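Local atomic coordinates of protein (sliding clamp) (PDB entry 1B77), a protein that probably encircles DNA as a trimeric ring and tethers the phage DNA polymerase to its template, so that replication is processive. Residues A[2-5]-A[6-9]; A[54-57]-A[58-61]. All coordinates share one frame; numbering follows the deposited sequence.

Contact 1: residues A[2-5]-A[6-9]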
loop_
_atom_site.group_PDB
_atom_site.type_symbol
_atom_site.label_atom_id
_atom_site.label_comp_id
_atom_site.label_asym_id
_atom_site.label_seq_id
_atom_site.Cartn_x
_atom_site.Cartn_y
_atom_site.Cartn_z
ATOM N N LYS A 2 11.255 17.166 -25.524
ATOM C CA LYS A 2 11.036 17.200 -24.090
ATOM C C LYS A 2 9.592 16.841 -23.780
ATOM O O LYS A 2 8.688 17.163 -24.543
ATOM C CB LYS A 2 11.356 18.588 -23.529
ATOM C CG LYS A 2 12.822 18.979 -23.636
ATOM C CD LYS A 2 13.090 20.304 -22.936
ATOM C CE LYS A 2 14.571 20.683 -22.962
ATOM N NZ LYS A 2 15.082 20.987 -24.332
ATOM N N LEU A 3 9.381 16.154 -22.665
ATOM C CA LEU A 3 8.037 15.780 -22.258
ATOM C C LEU A 3 7.696 16.447 -20.934
ATOM O O LEU A 3 8.350 16.206 -19.922
ATOM C CB LEU A 3 7.919 14.263 -22.116
ATOM C CG LEU A 3 8.043 13.476 -23.420
ATOM C CD1 LEU A 3 7.991 11.988 -23.130
ATOM C CD2 LEU A 3 6.921 13.882 -24.367
ATOM N N SER A 4 6.675 17.296 -20.953
ATOM C CA SER A 4 6.232 17.991 -19.749
ATOM C C SER A 4 5.375 17.038 -18.920
ATOM O O SER A 4 4.943 15.992 -19.412
ATOM C CB SER A 4 5.415 19.229 -20.123
ATOM O OG SER A 4 4.268 18.867 -20.868
ATOM N N LYS A 5 5.129 17.406 -17.666
ATOM C CA LYS A 5 4.331 16.581 -16.767
ATOM C C LYS A 5 2.889 16.394 -17.235
ATOM O O LYS A 5 2.278 15.357 -16.974
ATOM C CB LYS A 5 4.357 17.169 -15.351
ATOM C CG LYS A 5 5.677 16.942 -14.610
ATOM C CD LYS A 5 5.526 15.899 -13.503
ATOM C CE LYS A 5 6.873 15.569 -12.861
ATOM N NZ LYS A 5 6.732 14.631 -11.701
ATOM N N ASP A 6 2.341 17.397 -17.914
ATOM C CA ASP A 6 0.975 17.298 -18.427
ATOM C C ASP A 6 0.922 16.228 -19.514
ATOM O O ASP A 6 0.025 15.380 -19.536
ATOM C CB ASP A 6 0.517 18.628 -19.015
ATOM C CG ASP A 6 0.242 19.664 -17.957
ATOM O OD1 ASP A 6 -0.623 19.406 -17.084
ATOM O OD2 ASP A 6 0.889 20.734 -18.006
ATOM N N THR A 7 1.886 16.292 -20.429
ATOM C CA THR A 7 1.970 15.323 -21.504
ATOM C C THR A 7 2.180 13.941 -20.895
ATOM O O THR A 7 1.497 12.990 -21.254
ATOM C CB THR A 7 3.138 15.652 -22.444
ATOM O OG1 THR A 7 2.861 16.890 -23.109
ATOM C CG2 THR A 7 3.332 14.533 -23.486
ATOM N N ILE A 8 3.120 13.852 -19.957
ATOM C CA ILE A 8 3.434 12.603 -19.278
ATOM C C ILE A 8 2.209 11.999 -18.609
ATOM O O ILE A 8 2.010 10.782 -18.642
ATOM C CB ILE A 8 4.541 12.812 -18.210
ATOM C CG1 ILE A 8 5.869 13.162 -18.903
ATOM C CG2 ILE A 8 4.689 11.553 -17.353
ATOM C CD1 ILE A 8 7.025 13.478 -17.949
ATOM N N ALA A 9 1.388 12.847 -18.000
ATOM C CA ALA A 9 0.185 12.368 -17.330
ATOM C C ALA A 9 -0.801 11.777 -18.336
ATOM O O ALA A 9 -1.459 10.780 -18.047
ATOM C CB ALA A 9 -0.478 13.504 -16.541
#
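Ile-8 folds its side chain back over the carbonyl groups of Leu-3 and Ser-4, at the point where the extended N-terminal chain turns into helix 5-15 with Ser-4 as N-cap. Starting at the root, Ile-8 CB sits 3.4 Å from Ser-4 O. Ile-8 CG1 comes closer still, 3.0 Å from Ser-4 O, a tight approach that follows from CG1 lying beside its own backbone N (chi1 -67°), on the side where that N-H meets the same oxygen. Ile-8 CG1 also rests against Leu-3 CB at 4.0 Å. At the tip, Ile-8 CD1 stays 3.6 Å from Ser-4 O and is just as near Leu-3 O, so the methyl spans two successive carbonyls. The bond beneath this side chain, Ile-8 N to Ser-4 O, measures 2.9 Å, is close to straight (166°) and lies in the carbonyl plane; it is followed by Ala-9 N to Lys-5 O, whose donor is tilted from the plane of the Lys-5 carbonyl. One residue back, Thr-7 divides its branches. Thr-7 CG2 meets Leu-3 CD2 at 3.8 Å, the two side chains crossing at about a right angle, while OG1 bonds to Asp-46 OD2 in the loop after strand 38-44. Ser-4 OG reaches that same carboxylate oxygen. Asp-46 OD2 is therefore gripped by two hydroxyls from the first turn, which ties the helix start to a neighbouring loop, and the negative charge beside a helix N-terminus would be expected to suit the helix dipole and favour the ionised carboxylate.

Contact 2: residues A[54-57]-A[58-61]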
loop_
_atom_site.group_PDB
_atom_site.type_symbol
_atom_site.label_atom_id
_atom_site.label_comp_id
_atom_site.label_asym_id
_atom_site.label_seq_id
_atom_site.Cartn_x
_atom_site.Cartn_y
_atom_site.Cartn_z
ATOM N N LEU A 54 7.555 2.384 -28.490
ATOM C CA LEU A 54 7.871 1.998 -27.121
ATOM C C LEU A 54 7.051 0.759 -26.751
ATOM O O LEU A 54 5.826 0.761 -26.874
ATOM C CB LEU A 54 7.553 3.150 -26.172
ATOM C CG LEU A 54 8.514 4.334 -26.263
ATOM C CD1 LEU A 54 7.896 5.558 -25.587
ATOM C CD2 LEU A 54 9.837 3.960 -25.622
ATOM N N TYR A 55 7.738 -0.292 -26.317
ATOM C CA TYR A 55 7.101 -1.552 -25.930
ATOM C C TYR A 55 6.451 -1.442 -24.550
ATOM O O TYR A 55 5.363 -1.971 -24.328
ATOM C CB TYR A 55 8.148 -2.668 -25.891
ATOM C CG TYR A 55 7.583 -4.059 -25.690
ATOM C CD1 TYR A 55 6.869 -4.695 -26.700
ATOM C CD2 TYR A 55 7.755 -4.733 -24.480
ATOM C CE1 TYR A 55 6.339 -5.977 -26.518
ATOM C CE2 TYR A 55 7.229 -6.016 -24.282
ATOM C CZ TYR A 55 6.525 -6.630 -25.305
ATOM O OH TYR A 55 6.033 -7.902 -25.127
ATOM N N ASP A 56 7.126 -0.758 -23.629
ATOM C CA ASP A 56 6.635 -0.594 -22.261
ATOM C C ASP A 56 6.588 0.885 -21.893
ATOM O O ASP A 56 7.446 1.386 -21.166
ATOM C CB ASP A 56 7.554 -1.330 -21.281
ATOM C CG ASP A 56 6.952 -1.450 -19.884
ATOM O OD1 ASP A 56 6.035 -0.668 -19.533
ATOM O OD2 ASP A 56 7.417 -2.332 -19.129
ATOM N N LEU A 57 5.569 1.569 -22.399
ATOM C CA LEU A 57 5.386 2.992 -22.168
ATOM C C LEU A 57 5.350 3.381 -20.698
ATOM O O LEU A 57 5.948 4.380 -20.302
ATOM C CB LEU A 57 4.095 3.459 -22.846
ATOM C CG LEU A 57 3.688 4.914 -22.621
ATOM C CD1 LEU A 57 4.829 5.830 -23.022
ATOM C CD2 LEU A 57 2.426 5.221 -23.424
ATOM N N ASN A 58 4.660 2.597 -19.880
ATOM C CA ASN A 58 4.569 2.946 -18.472
ATOM C C ASN A 58 5.906 3.009 -17.752
ATOM O O ASN A 58 6.153 3.953 -16.997
ATOM C CB ASN A 58 3.656 1.991 -17.721
ATOM C CG ASN A 58 3.128 2.607 -16.449
ATOM O OD1 ASN A 58 2.388 3.600 -16.499
ATOM N ND2 ASN A 58 3.515 2.045 -15.300
ATOM N N SER A 59 6.761 2.007 -17.975
ATOM C CA SER A 59 8.076 1.976 -17.327
ATOM C C SER A 59 8.962 3.099 -17.855
ATOM O O SER A 59 9.814 3.622 -17.137
ATOM C CB SER A 59 8.760 0.621 -17.545
ATOM O OG SER A 59 7.996 -0.429 -16.976
ATOM N N PHE A 60 8.770 3.455 -19.120
ATOM C CA PHE A 60 9.521 4.546 -19.733
ATOM C C PHE A 60 9.160 5.833 -18.990
ATOM O O PHE A 60 10.038 6.558 -18.518
ATOM C CB PHE A 60 9.136 4.679 -21.209
ATOM C CG PHE A 60 9.711 5.897 -21.886
ATOM C CD1 PHE A 60 11.068 5.986 -22.156
ATOM C CD2 PHE A 60 8.885 6.947 -22.264
ATOM C CE1 PHE A 60 11.601 7.105 -22.799
ATOM C CE2 PHE A 60 9.405 8.070 -22.904
ATOM C CZ PHE A 60 10.765 8.147 -23.174
ATOM N N LEU A 61 7.862 6.113 -18.889
ATOM C CA LEU A 61 7.388 7.308 -18.193
ATOM C C LEU A 61 7.907 7.367 -16.754
ATOM O O LEU A 61 8.348 8.423 -16.296
ATOM C CB LEU A 61 5.859 7.353 -18.197
ATOM C CG LEU A 61 5.242 7.418 -19.600
ATOM C CD1 LEU A 61 3.722 7.281 -19.507
ATOM C CD2 LEU A 61 5.642 8.733 -20.269
HETATM O O HOH W 1 3.394 0.142 -20.242
#
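Leu-54 and Phe-60 meet across the start of helix 57-64, a helix opened by an aspartate N-cap, Asp-56, two residues past the end of strand 52-54. Leu-54 lays CD1 over one face of the Phe-60 ring, 4.1 Å from its centroid and 26° off the normal, a CH-pi contact; Trp-92 packs edge-to-face with the same ring. Asp-56 then does the capping. Its chi1 of -168° sends the carboxylate away from the backbone N and over toward the first turn, and Asp-56 OD1 accepts from Ser-59 N at 3.2 Å, the donor standing well above the carboxylate plane. Ser-59 OG adds a weak bond of 2.9 Å to Asp-56 OD2, so both oxygens are engaged by one residue. A water extends the cap: it donates to Asp-56 OD1 and accepts from Asn-58 N at 2.8 Å, giving a second amide of the first turn a partner. The main chain of Asp-56 contributes too, its O taking the N-H of Phe-60 in the carbonyl plane. Leu-57 begins the helix proper and turns its side chain to the interior, where it touches Ala-15 of helix 5-15. Leu-57 CD1 packs on Leu-61 CG at 3.8 Å, the two leucines crossing obliquely. Leu-57 O accepts from Leu-61 N at 2.9 Å, and Leu-61 CG lies 3.2 Å from that same oxygen.

In the fold
Contact 1 comes first along the chain, at the start of helix 5-15, and contact 2 follows at the start of helix 57-64; strands 21-23 through 52-54 run between them. Their centres lie about 14 Å apart, each about 17 Å from the centre of the chain and on the same side of it. They touch where Leu-61 CD1 lies 4.0 Å from Ile-8 O, and Leu-3 CD1 approaches Phe-60 CE2. Leu-61 also rests on Leu-11, so the two helices pack together within the N-terminal half. In sliding DNA-encircling rings of this family, such helices line the central hole.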